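Local structure of beta-Lactamase/D-Alanine Carboxypeptidase (Pseudomonas syringae pv. tomato, 5EVI) at residues I34-R38 and I236-E240; I282-L288 and V353-Y357; A274-T280 and T313-K318; T74-A78 and L162-A167. The protein probably hydrolyses beta-lactams to substituted beta-amino acids, as a class C beta-lactamase linked to antibiotic resistance. All blocks are in the same frame, centred on the assembly; numbering follows the deposited sequence.

Overall arrangement
Starting from the N terminus, the strand segment 34-38 is met some 200 residues later by helix segment 236-240, which closes interaction 1. Interaction 4 opens and closes within that long excursion, joining helices 70-83 and 156-169 of the helical region. After interaction 1 is complete, interactions 3 and 2 interlock: 274-280 comes first, then 282-288, then 313-318 pairs back with 274-280, and 353-357 on the C-terminal helix returns to 282-288. Interactions 1 and 3 reach the same large antiparallel sheet and meet where Phe-238 packs on Trp-275. Leu-287 of interaction 2 lies on Tyr-278 and Trp-315, and Ala-274 touches Ala-75, linking sheet and helices.

Interaction 1: residues I34-R38 and I236-E240; sequences IAITR and IRFVE
Strand 34-38 and helix segment 236-240 run in nearly the same direction, 26° apart with axes 9.0 Å from each other, and Ala-35 and Ile-236 are closest in backbone register. This is helix-on-sheet packing in the alpha/beta sandwich of the serine beta-lactamase fold: helix 232-243 lies against one face of the sheet, while Ile-36 points to the other, where it meets Ile-359 and Leu-360 of helix 349-363. The small Ala-35 lets the helix come close, its CB resting 3.5 Å from Ile-236 CB. Ile-236 then reaches along the strand; with CG1 anti to the backbone N (chi1 -162°), its CD1 arrives 3.6 Å from Thr-37 CG2. Val-239 is a looser neighbour, with Val-239 CG1 4.3 Å from Thr-37 CG2, and its side chain also touches Val-340 on the next strand. Thr-37 thus divides its two branches, offering a methyl to the apolar side chains and a hydroxyl to Glu-240. The extended Glu-240 chain brings its carboxylate over to the strand from the helix, where OE2 accepts from both Thr-37 OG1 and Gln-42 NE2, so two donors hold one oxygen of a partly exposed carboxylate. Thr-37 OG1 donates to Glu-240 OE2 at 2.8 Å, approaching from above the carboxylate, 51° out of its plane.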
loop_
_atom_site.group_PDB
_atom_site.type_symbol
_atom_site.label_atom_id
_atom_site.label_comp_id
_atom_site.label_asym_id
_atom_site.label_seq_id
_atom_site.Cartn_x
_atom_site.Cartn_y
_atom_site.Cartn_z
ATOM N N ILE D 34 -16.300 2.948 -3.138
ATOM C CA ILE D 34 -15.469 3.474 -4.244
ATOM C C ILE D 34 -15.361 4.990 -4.076
ATOM O O ILE D 34 -16.379 5.653 -3.908
ATOM C CB ILE D 34 -16.102 3.130 -5.617
ATOM C CG1 ILE D 34 -16.162 1.616 -5.824
ATOM C CG2 ILE D 34 -15.354 3.801 -6.773
ATOM C CD1 ILE D 34 -17.020 1.156 -6.990
ATOM N N ALA D 35 -14.139 5.512 -4.074
ATOM C CA ALA D 35 -13.863 6.950 -4.167
ATOM C C ALA D 35 -13.184 7.235 -5.500
ATOM O O ALA D 35 -12.294 6.492 -5.887
ATOM C CB ALA D 35 -12.945 7.362 -3.035
ATOM N N ILE D 36 -13.596 8.304 -6.183
ATOM C CA ILE D 36 -12.908 8.796 -7.385
ATOM C C ILE D 36 -12.533 10.261 -7.196
ATOM O O ILE D 36 -13.326 11.038 -6.672
ATOM C CB ILE D 36 -13.790 8.665 -8.655
ATOM C CG1 ILE D 36 -14.331 7.239 -8.792
ATOM C CG2 ILE D 36 -12.990 9.044 -9.907
ATOM C CD1 ILE D 36 -15.405 7.095 -9.853
ATOM N N THR D 37 -11.335 10.643 -7.644
ATOM C CA THR D 37 -10.925 12.046 -7.607
ATOM C C THR D 37 -10.535 12.439 -9.036
ATOM O O THR D 37 -9.892 11.664 -9.742
ATOM C CB THR D 37 -9.837 12.320 -6.543
ATOM O OG1 THR D 37 -9.542 13.728 -6.487
ATOM C CG2 THR D 37 -8.571 11.497 -6.789
ATOM N N ARG D 38 -11.001 13.615 -9.461
ATOM C CA ARG D 38 -10.811 14.105 -10.829
ATOM C C ARG D 38 -10.631 15.621 -10.726
ATOM O O ARG D 38 -11.596 16.342 -10.427
ATOM C CB ARG D 38 -12.030 13.746 -11.698
ATOM C CG ARG D 38 -11.690 13.133 -13.047
ATOM C CD ARG D 38 -11.464 14.167 -14.150
ATOM N NE ARG D 38 -12.716 14.579 -14.773
ATOM C CZ ARG D 38 -12.828 15.308 -15.889
ATOM N NH1 ARG D 38 -14.040 15.607 -16.350
ATOM N NH2 ARG D 38 -11.751 15.727 -16.562
ATOM N N ILE D 236 -8.773 8.266 -0.257
ATOM C CA ILE D 236 -8.764 9.142 -1.443
ATOM C C ILE D 236 -8.052 10.483 -1.175
ATOM O O ILE D 236 -7.517 11.092 -2.101
ATOM C CB ILE D 236 -10.192 9.358 -2.019
ATOM C CG1 ILE D 236 -10.158 9.885 -3.467
ATOM C CG2 ILE D 236 -11.016 10.294 -1.147
ATOM C CD1 ILE D 236 -9.594 8.917 -4.486
ATOM N N ARG D 237 -8.049 10.931 0.083
ATOM C CA ARG D 237 -7.255 12.102 0.501
ATOM C C ARG D 237 -5.754 11.809 0.412
ATOM O O ARG D 237 -4.979 12.666 -0.016
ATOM C CB ARG D 237 -7.617 12.531 1.930
ATOM C CG ARG D 237 -7.156 13.931 2.316
ATOM C CD ARG D 237 -7.251 14.149 3.819
ATOM N NE ARG D 237 -7.533 15.539 4.174
ATOM C CZ ARG D 237 -6.630 16.520 4.298
ATOM N NH1 ARG D 237 -5.326 16.310 4.090
ATOM N NH2 ARG D 237 -7.039 17.743 4.630
ATOM N N PHE D 238 -5.358 10.605 0.828
ATOM C CA PHE D 238 -3.976 10.148 0.691
ATOM C C PHE D 238 -3.572 10.014 -0.779
ATOM O O PHE D 238 -2.435 10.304 -1.128
ATOM C CB PHE D 238 -3.766 8.821 1.427
ATOM C CG PHE D 238 -2.332 8.358 1.461
ATOM C CD1 PHE D 238 -1.335 9.168 2.000
ATOM C CD2 PHE D 238 -1.977 7.105 0.972
ATOM C CE1 PHE D 238 -0.014 8.742 2.039
ATOM C CE2 PHE D 238 -0.657 6.674 1.010
ATOM C CZ PHE D 238 0.327 7.492 1.545
ATOM N N VAL D 239 -4.503 9.570 -1.625
ATOM C CA VAL D 239 -4.297 9.556 -3.085
ATOM C C VAL D 239 -4.127 10.990 -3.620
ATOM O O VAL D 239 -3.256 11.252 -4.456
ATOM C CB VAL D 239 -5.447 8.820 -3.821
ATOM C CG1 VAL D 239 -5.355 9.002 -5.336
ATOM C CG2 VAL D 239 -5.434 7.341 -3.476
ATOM N N GLU D 240 -4.956 11.912 -3.135
ATOM C CA GLU D 240 -4.818 13.328 -3.484
ATOM C C GLU D 240 -3.507 13.956 -2.977
ATOM O O GLU D 240 -2.938 14.820 -3.651
ATOM C CB GLU D 240 -6.034 14.128 -3.018
ATOM C CG GLU D 240 -7.239 13.888 -3.908
ATOM C CD GLU D 240 -8.502 14.551 -3.402
ATOM O OE1 GLU D 240 -8.422 15.604 -2.728
ATOM O OE2 GLU D 240 -9.589 14.013 -3.690
#

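Interaction 2: residues I282-L288 and V353-Y357; sequences IHLDVLL and VKLAY
Tyr-357 and Leu-284 meet where two helix segments pack obliquely antiparallel, 284-288 and 353-357 crossing at 143° with axes 10.4 Å apart. In this alpha/beta sandwich the C-terminal helix 349-363 lies on the main sheet, with Ala-356 against Ile-339 and Ile-341, and the short helix 284-290 packs beside it, Leu-287 resting on Tyr-278 of the sheet. The aromatic contact is a CH-pi interaction: Leu-284 CB sits over the centre of the Tyr-357 ring, 4.3 Å from the centroid and 8° off its normal. Two other side chains meet the ring at its edge, Leu-287 through CD1, 3.8 Å from Tyr-357 CD1, and Ile-282 through CG2, near CE1. One face and part of the rim are thereby held by the opposing segment. Purely aliphatic packing continues along the helices. Val-353 CG1, anti to its backbone N (chi1 172°), is directed at Leu-287 CB, 3.8 Å away, while Leu-288 slides past in the opposite direction and lays CD2 3.8 Å from Val-353 CB. Towards the more open margin, the aliphatic part of Lys-354 crosses Leu-284 and Leu-288 at about a right angle; its CG lies 4.0 Å from Leu-284 CD2. No direct hydrogen bond joins the segments, but a water makes a polar bridge. It accepts from Leu-284 N, in the first turn of its helix, at 2.8 Å, and lies 3.2 Å from Tyr-357 OH.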
loop_
_atom_site.group_PDB
_atom_site.type_symbol
_atom_site.label_atom_id
_atom_site.label_comp_id
_atom_site.label_asym_id
_atom_site.label_seq_id
_atom_site.Cartn_x
_atom_site.Cartn_y
_atom_site.Cartn_z
ATOM N N ILE D 282 -0.772 3.445 -21.182
ATOM C CA ILE D 282 -1.207 2.433 -20.218
ATOM C C ILE D 282 -2.060 1.377 -20.924
ATOM O O ILE D 282 -3.087 1.713 -21.520
ATOM C CB ILE D 282 -2.025 3.088 -19.075
ATOM C CG1 ILE D 282 -1.197 4.177 -18.380
ATOM C CG2 ILE D 282 -2.480 2.044 -18.049
ATOM C CD1 ILE D 282 -2.042 5.213 -17.694
ATOM N N HIS D 283 -1.622 0.117 -20.865
ATOM C CA HIS D 283 -2.340 -1.019 -21.447
ATOM C C HIS D 283 -2.874 -1.929 -20.341
ATOM O O HIS D 283 -2.115 -2.364 -19.463
ATOM C CB HIS D 283 -1.408 -1.802 -22.377
ATOM C CG HIS D 283 -1.163 -1.125 -23.691
ATOM N ND1 HIS D 283 0.047 -0.557 -24.031
ATOM C CD2 HIS D 283 -1.983 -0.920 -24.748
ATOM C CE1 HIS D 283 -0.041 -0.030 -25.240
ATOM N NE2 HIS D 283 -1.259 -0.244 -25.700
ATOM N N LEU D 284 -4.177 -2.201 -20.374
ATOM C CA LEU D 284 -4.815 -3.059 -19.360
ATOM C C LEU D 284 -4.170 -4.445 -19.212
ATOM O O LEU D 284 -4.031 -4.928 -18.089
ATOM C CB LEU D 284 -6.314 -3.201 -19.636
ATOM C CG LEU D 284 -7.145 -4.021 -18.630
ATOM C CD1 LEU D 284 -7.152 -3.386 -17.251
ATOM C CD2 LEU D 284 -8.570 -4.248 -19.133
ATOM N N ASP D 285 -3.776 -5.086 -20.320
ATOM C CA ASP D 285 -3.125 -6.427 -20.217
ATOM C C ASP D 285 -1.893 -6.345 -19.345
ATOM O O ASP D 285 -1.653 -7.245 -18.549
ATOM C CB ASP D 285 -2.656 -7.067 -21.540
ATOM C CG ASP D 285 -3.129 -6.349 -22.740
ATOM O OD1 ASP D 285 -4.085 -6.849 -23.359
ATOM O OD2 ASP D 285 -2.551 -5.279 -23.043
ATOM N N VAL D 286 -1.120 -5.266 -19.527
ATOM C CA VAL D 286 0.127 -5.056 -18.793
ATOM C C VAL D 286 -0.162 -4.838 -17.300
ATOM O O VAL D 286 0.555 -5.365 -16.463
ATOM C CB VAL D 286 0.942 -3.848 -19.347
ATOM C CG1 VAL D 286 2.198 -3.626 -18.523
ATOM C CG2 VAL D 286 1.298 -4.034 -20.826
ATOM N N LEU D 287 -1.201 -4.054 -16.978
ATOM C CA LEU D 287 -1.584 -3.818 -15.575
ATOM C C LEU D 287 -2.002 -5.138 -14.929
ATOM O O LEU D 287 -1.651 -5.428 -13.779
ATOM C CB LEU D 287 -2.746 -2.827 -15.466
ATOM C CG LEU D 287 -2.603 -1.410 -16.006
ATOM C CD1 LEU D 287 -3.861 -0.632 -15.658
ATOM C CD2 LEU D 287 -1.370 -0.709 -15.450
ATOM N N LEU D 288 -2.751 -5.939 -15.676
ATOM C CA LEU D 288 -3.198 -7.223 -15.172
ATOM C C LEU D 288 -2.008 -8.155 -14.921
ATOM O O LEU D 288 -1.903 -8.723 -13.837
ATOM C CB LEU D 288 -4.224 -7.858 -16.113
ATOM C CG LEU D 288 -5.552 -7.113 -16.172
ATOM C CD1 LEU D 288 -6.387 -7.680 -17.301
ATOM C CD2 LEU D 288 -6.304 -7.178 -14.843
ATOM N N VAL D 353 -8.383 -4.441 -10.835
ATOM C CA VAL D 353 -7.744 -3.647 -11.863
ATOM C C VAL D 353 -8.707 -3.330 -13.021
ATOM O O VAL D 353 -8.800 -2.177 -13.439
ATOM C CB VAL D 353 -6.472 -4.362 -12.364
ATOM C CG1 VAL D 353 -5.880 -3.665 -13.580
ATOM C CG2 VAL D 353 -5.437 -4.429 -11.240
ATOM N N LYS D 354 -9.408 -4.351 -13.522
ATOM C CA LYS D 354 -10.367 -4.179 -14.644
ATOM C C LYS D 354 -11.473 -3.206 -14.256
ATOM O O LYS D 354 -11.796 -2.282 -15.007
ATOM C CB LYS D 354 -10.989 -5.507 -15.092
ATOM C CG LYS D 354 -10.125 -6.330 -16.038
ATOM C CD LYS D 354 -10.904 -7.444 -16.729
ATOM C CE LYS D 354 -11.187 -8.628 -15.812
ATOM N NZ LYS D 354 -10.830 -9.922 -16.479
ATOM N N LEU D 355 -12.039 -3.411 -13.067
ATOM C CA LEU D 355 -13.033 -2.487 -12.526
ATOM C C LEU D 355 -12.536 -1.039 -12.479
ATOM O O LEU D 355 -13.206 -0.144 -12.996
ATOM C CB LEU D 355 -13.507 -2.943 -11.131
ATOM C CG LEU D 355 -14.490 -1.979 -10.458
ATOM C CD1 LEU D 355 -15.712 -1.798 -11.354
ATOM C CD2 LEU D 355 -14.884 -2.444 -9.064
ATOM N N ALA D 356 -11.398 -0.801 -11.828
ATOM C CA ALA D 356 -10.870 0.558 -11.693
ATOM C C ALA D 356 -10.499 1.127 -13.074
ATOM O O ALA D 356 -10.827 2.269 -13.361
ATOM C CB ALA D 356 -9.696 0.601 -10.719
ATOM N N TYR D 357 -9.887 0.314 -13.943
ATOM C CA TYR D 357 -9.591 0.761 -15.320
ATOM C C TYR D 357 -10.875 1.226 -16.056
ATOM O O TYR D 357 -10.888 2.306 -16.667
ATOM C CB TYR D 357 -8.866 -0.310 -16.133
ATOM C CG TYR D 357 -8.314 0.199 -17.458
ATOM C CD1 TYR D 357 -6.968 0.546 -17.582
ATOM C CD2 TYR D 357 -9.137 0.344 -18.586
ATOM C CE1 TYR D 357 -6.455 1.003 -18.778
ATOM C CE2 TYR D 357 -8.627 0.812 -19.790
ATOM C CZ TYR D 357 -7.293 1.138 -19.880
ATOM O OH TYR D 357 -6.795 1.599 -21.076
HETATM O O HOH W 1 -5.964 -1.209 -22.289
#

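Interaction 3: residues A274-T280 and T313-K318; sequences AWEQYPT and TAWVNK
Glu-276, Tyr-278 and Asn-317 grip one water together: it donates to Glu-276 OE1 (2.8 Å) and to Asn-317 OD1 (2.9 Å), and accepts from Tyr-278 OH at 2.6 Å. All three side chains stand on the same face of an antiparallel pair of strands in the central sheet. The pairing is uneven. Asn-317 N donates to Glu-276 O almost straight, with an N-H...O angle of 176°, whereas the reciprocal bonds of Tyr-278 and Trp-315 are bent to 137° and 135°; the Tyr-278 N-H meets Trp-315 O from above the carbonyl plane. At the intervening non-hydrogen-bonded pair, Gln-277 CB and Val-316 CG2 lie side by side 3.8 Å apart on the other face. Val-316 also turns CG1 to Trp-275 CE3 (3.7 Å), crossing the indole at about a right angle. Asn-317 sets its amide nearly perpendicular to the Tyr-278 ring, and its ND2 is taken by Tyr-328 OH. Glu-276 OE2 forms a salt bridge with Arg-152. Lys-318 opens what looks like the K-T-G motif of serine beta-lactamases; its NZ hydrogen-bonds Tyr-154 OH and salt-bridges a sulfate, probably from the crystallisation liquor. A second water accepts from Lys-318 NZ and donates weakly to Glu-276 OE2, joining the polar cluster to an anion-holding lysine, consistent with a pocket that receives the substrate carboxylate.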
loop_
_atom_site.group_PDB
_atom_site.type_symbol
_atom_site.label_atom_id
_atom_site.label_comp_id
_atom_site.label_asym_id
_atom_site.label_seq_id
_atom_site.Cartn_x
_atom_site.Cartn_y
_atom_site.Cartn_z
ATOM N N ALA D 274 7.448 0.712 -2.111
ATOM C CA ALA D 274 6.127 0.095 -1.912
ATOM C C ALA D 274 5.158 0.313 -3.110
ATOM O O ALA D 274 4.587 -0.658 -3.614
ATOM C CB ALA D 274 5.506 0.501 -0.576
ATOM N N TRP D 275 4.975 1.552 -3.580
ATOM C CA TRP D 275 4.213 1.777 -4.815
ATOM C C TRP D 275 4.808 1.017 -6.021
ATOM O O TRP D 275 6.010 0.729 -6.074
ATOM C CB TRP D 275 4.103 3.265 -5.167
ATOM C CG TRP D 275 3.367 4.125 -4.201
ATOM C CD1 TRP D 275 3.897 5.080 -3.381
ATOM C CD2 TRP D 275 1.959 4.158 -3.989
ATOM N NE1 TRP D 275 2.899 5.696 -2.658
ATOM C CE2 TRP D 275 1.699 5.154 -3.022
ATOM C CE3 TRP D 275 0.878 3.451 -4.539
ATOM C CZ2 TRP D 275 0.406 5.458 -2.589
ATOM C CZ3 TRP D 275 -0.406 3.755 -4.097
ATOM C CH2 TRP D 275 -0.623 4.727 -3.118
ATOM N N GLU D 276 3.927 0.665 -6.952
ATOM C CA GLU D 276 4.265 0.077 -8.238
ATOM C C GLU D 276 3.633 0.933 -9.316
ATOM O O GLU D 276 2.511 1.434 -9.120
ATOM C CB GLU D 276 3.724 -1.360 -8.298
ATOM C CG GLU D 276 4.259 -2.198 -7.142
ATOM C CD GLU D 276 3.867 -3.662 -7.166
ATOM O OE1 GLU D 276 3.174 -4.129 -8.106
ATOM O OE2 GLU D 276 4.256 -4.356 -6.200
ATOM N N GLN D 277 4.332 1.122 -10.444
ATOM C CA GLN D 277 3.804 1.992 -11.515
ATOM C C GLN D 277 4.095 1.493 -12.913
ATOM O O GLN D 277 4.963 0.643 -13.127
ATOM C CB GLN D 277 4.328 3.435 -11.373
ATOM C CG GLN D 277 5.789 3.619 -11.767
ATOM C CD GLN D 277 6.348 5.017 -11.532
ATOM O OE1 GLN D 277 7.067 5.576 -12.397
ATOM N NE2 GLN D 277 6.092 5.562 -10.371
ATOM N N TYR D 278 3.375 2.071 -13.868
ATOM C CA TYR D 278 3.444 1.673 -15.270
ATOM C C TYR D 278 3.496 2.940 -16.122
ATOM O O TYR D 278 2.660 3.833 -15.955
ATOM C CB TYR D 278 2.235 0.810 -15.653
ATOM C CG TYR D 278 2.084 -0.409 -14.771
ATOM C CD1 TYR D 278 2.645 -1.623 -15.134
ATOM C CD2 TYR D 278 1.402 -0.341 -13.543
ATOM C CE1 TYR D 278 2.535 -2.742 -14.326
ATOM C CE2 TYR D 278 1.300 -1.452 -12.717
ATOM C CZ TYR D 278 1.865 -2.656 -13.111
ATOM O OH TYR D 278 1.783 -3.777 -12.309
ATOM N N PRO D 279 4.479 3.023 -17.031
ATOM C CA PRO D 279 4.595 4.213 -17.844
ATOM C C PRO D 279 3.549 4.283 -18.954
ATOM O O PRO D 279 3.135 3.264 -19.498
ATOM C CB PRO D 279 6.005 4.103 -18.434
ATOM C CG PRO D 279 6.236 2.635 -18.534
ATOM C CD PRO D 279 5.575 2.067 -17.304
ATOM N N THR D 280 3.136 5.504 -19.258
ATOM C CA THR D 280 2.252 5.789 -20.385
ATOM C C THR D 280 2.947 5.344 -21.685
ATOM O O THR D 280 4.184 5.402 -21.768
ATOM C CB THR D 280 1.952 7.309 -20.435
ATOM O OG1 THR D 280 0.861 7.582 -21.320
ATOM C CG2 THR D 280 3.182 8.112 -20.884
ATOM N N THR D 313 2.848 11.107 -15.474
ATOM C CA THR D 313 1.975 10.429 -16.434
ATOM C C THR D 313 1.767 8.931 -16.123
ATOM O O THR D 313 0.976 8.280 -16.800
ATOM C CB THR D 313 2.550 10.553 -17.864
ATOM O OG1 THR D 313 3.919 10.133 -17.857
ATOM C CG2 THR D 313 2.465 11.972 -18.363
ATOM N N ALA D 314 2.464 8.388 -15.116
ATOM C CA ALA D 314 2.465 6.937 -14.863
ATOM C C ALA D 314 1.276 6.520 -14.023
ATOM O O ALA D 314 0.945 7.194 -13.053
ATOM C CB ALA D 314 3.739 6.511 -14.147
ATOM N N TRP D 315 0.689 5.383 -14.375
ATOM C CA TRP D 315 -0.324 4.715 -13.550
ATOM C C TRP D 315 0.327 4.094 -12.309
ATOM O O TRP D 315 0.974 3.051 -12.386
ATOM C CB TRP D 315 -1.039 3.648 -14.384
ATOM C CG TRP D 315 -2.130 2.896 -13.702
ATOM C CD1 TRP D 315 -2.004 1.862 -12.804
ATOM C CD2 TRP D 315 -3.534 3.067 -13.919
ATOM N NE1 TRP D 315 -3.244 1.411 -12.431
ATOM C CE2 TRP D 315 -4.203 2.132 -13.099
ATOM C CE3 TRP D 315 -4.291 3.943 -14.706
ATOM C CZ2 TRP D 315 -5.601 2.047 -13.042
ATOM C CZ3 TRP D 315 -5.691 3.865 -14.652
ATOM C CH2 TRP D 315 -6.331 2.919 -13.826
ATOM N N VAL D 316 0.143 4.735 -11.163
ATOM C CA VAL D 316 0.733 4.272 -9.919
ATOM C C VAL D 316 -0.355 3.567 -9.131
ATOM O O VAL D 316 -1.448 4.120 -8.921
ATOM C CB VAL D 316 1.301 5.427 -9.080
ATOM C CG1 VAL D 316 1.981 4.887 -7.813
ATOM C CG2 VAL D 316 2.247 6.276 -9.920
ATOM N N ASN D 317 -0.061 2.346 -8.694
ATOM C CA ASN D 317 -1.052 1.552 -7.991
ATOM C C ASN D 317 -0.504 0.703 -6.856
ATOM O O ASN D 317 0.695 0.485 -6.755
ATOM C CB ASN D 317 -1.873 0.692 -8.980
ATOM C CG ASN D 317 -1.088 -0.460 -9.589
ATOM O OD1 ASN D 317 0.113 -0.640 -9.355
ATOM N ND2 ASN D 317 -1.783 -1.275 -10.354
ATOM N N LYS D 318 -1.417 0.239 -5.997
ATOM C CA LYS D 318 -1.106 -0.782 -5.019
ATOM C C LYS D 318 -2.353 -1.618 -4.719
ATOM O O LYS D 318 -3.421 -1.060 -4.403
ATOM C CB LYS D 318 -0.550 -0.141 -3.746
ATOM C CG LYS D 318 -0.017 -1.098 -2.687
ATOM C CD LYS D 318 1.293 -1.769 -3.097
ATOM C CE LYS D 318 1.588 -2.991 -2.239
ATOM N NZ LYS D 318 0.967 -4.257 -2.728
HETATM O O HOH W 2 1.147 -3.310 -9.790
HETATM O O HOH W 3 1.858 -5.045 -5.118
HETATM O O HOH W 4 4.484 7.550 -17.959
#

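Interaction 4: residues T74-A78 and L162-A167; sequences TATLA and LGVIAA
Thr-74 lays its methyl above the nitrogen end of the flat peptide group joining Leu-162 to Gly-163, with CG2 3.4 Å from Gly-163 N. No aromatic ring takes part across this contact. The methyl is directed there because CG2 is anti to the Thr-74 backbone N (chi1 -71° for OG1), and the absence of a side chain at Gly-163 allows it to settle 3.5 Å from Gly-163 CA. The other branch turns elsewhere: Thr-74 OG1 is hydrogen-bonded to Glu-224 O, so the buried hydroxyl is satisfied. These segments belong to helices 70-83 and 156-169 in the helical region of the class C beta-lactamase fold, and they run in roughly the same direction, 35° apart, with axes separated by 8.7 Å. Helix 70-83 holds the lysine of what appears to be the SxxK motif, Lys-71, one turn before Thr-74. Beyond Thr-74, Ala-78 and Ala-166 let the backbones approach, flanked by Leu-162 and Leu-77. Ala-166 CB lies 3.6 Å from Ala-78 CA, and the two CA atoms are the nearest pair in the register, 4.7 Å apart. Ala-78 CB, for its part, sits 3.7 Å from Leu-162 CD1, one prong of a fork whose CD2 reaches toward Ala-75 CA. Leu-77 lies with its CD2 3.9 Å from Ala-166 CB, while its side chain also rests on Phe-174 and Leu-182 of helix 174-186.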
loop_
_atom_site.group_PDB
_atom_site.type_symbol
_atom_site.label_atom_id
_atom_site.label_comp_id
_atom_site.label_asym_id
_atom_site.label_seq_id
_atom_site.Cartn_x
_atom_site.Cartn_y
_atom_site.Cartn_z
ATOM N N THR D 74 3.891 2.946 5.380
ATOM C CA THR D 74 5.204 2.663 5.957
ATOM C C THR D 74 6.298 3.354 5.144
ATOM O O THR D 74 7.211 3.943 5.726
ATOM C CB THR D 74 5.493 1.160 6.023
ATOM O OG1 THR D 74 4.662 0.578 7.031
ATOM C CG2 THR D 74 6.938 0.880 6.376
ATOM N N ALA D 75 6.219 3.235 3.815
ATOM C CA ALA D 75 7.189 3.853 2.924
ATOM C C ALA D 75 7.176 5.377 3.042
ATOM O O ALA D 75 8.221 6.002 3.096
ATOM C CB ALA D 75 6.953 3.404 1.487
ATOM N N THR D 76 5.993 5.970 3.127
ATOM C CA THR D 76 5.886 7.401 3.379
ATOM C C THR D 76 6.516 7.767 4.731
ATOM O O THR D 76 7.250 8.755 4.821
ATOM C CB THR D 76 4.442 7.883 3.260
ATOM O OG1 THR D 76 3.857 7.325 2.065
ATOM C CG2 THR D 76 4.408 9.412 3.222
ATOM N N LEU D 77 6.318 6.930 5.751
ATOM C CA LEU D 77 6.948 7.173 7.072
ATOM C C LEU D 77 8.468 7.227 6.926
ATOM O O LEU D 77 9.108 8.163 7.405
ATOM C CB LEU D 77 6.563 6.084 8.078
ATOM C CG LEU D 77 6.814 6.385 9.558
ATOM C CD1 LEU D 77 5.704 7.278 10.103
ATOM C CD2 LEU D 77 6.908 5.093 10.363
ATOM N N ALA D 78 9.041 6.240 6.242
ATOM C CA ALA D 78 10.500 6.214 6.013
ATOM C C ALA D 78 11.012 7.419 5.190
ATOM O O ALA D 78 12.046 8.020 5.532
ATOM C CB ALA D 78 10.898 4.913 5.353
ATOM N N LEU D 162 11.557 -1.831 7.260
ATOM C CA LEU D 162 11.585 -0.405 6.889
ATOM C C LEU D 162 10.814 0.455 7.900
ATOM O O LEU D 162 11.290 1.514 8.308
ATOM C CB LEU D 162 11.025 -0.197 5.472
ATOM C CG LEU D 162 11.106 1.192 4.831
ATOM C CD1 LEU D 162 12.545 1.645 4.645
ATOM C CD2 LEU D 162 10.373 1.196 3.495
ATOM N N GLY D 163 9.636 -0.010 8.309
ATOM C CA GLY D 163 8.850 0.669 9.346
ATOM C C GLY D 163 9.534 0.725 10.709
ATOM O O GLY D 163 9.432 1.735 11.416
ATOM N N VAL D 164 10.235 -0.353 11.067
ATOM C CA VAL D 164 10.995 -0.430 12.327
ATOM C C VAL D 164 12.177 0.551 12.312
ATOM O O VAL D 164 12.428 1.224 13.314
ATOM C CB VAL D 164 11.470 -1.881 12.628
ATOM C CG1 VAL D 164 12.417 -1.932 13.825
ATOM C CG2 VAL D 164 10.274 -2.792 12.879
ATOM N N ILE D 165 12.889 0.627 11.184
ATOM C CA ILE D 165 13.972 1.613 10.987
ATOM C C ILE D 165 13.451 3.062 11.008
ATOM O O ILE D 165 14.078 3.929 11.616
ATOM C CB ILE D 165 14.777 1.335 9.682
ATOM C CG1 ILE D 165 15.613 0.062 9.845
ATOM C CG2 ILE D 165 15.702 2.503 9.323
ATOM C CD1 ILE D 165 16.272 -0.442 8.574
ATOM N N ALA D 166 12.315 3.316 10.353
ATOM C CA ALA D 166 11.741 4.673 10.269
ATOM C C ALA D 166 11.234 5.209 11.616
ATOM O O ALA D 166 11.427 6.385 11.929
ATOM C CB ALA D 166 10.624 4.714 9.235
ATOM N N ALA D 167 10.584 4.348 12.397
ATOM C CA ALA D 167 10.091 4.709 13.733
ATOM C C ALA D 167 11.234 4.881 14.739
ATOM O O ALA D 167 11.206 5.793 15.562
ATOM C CB ALA D 167 9.104 3.666 14.233
#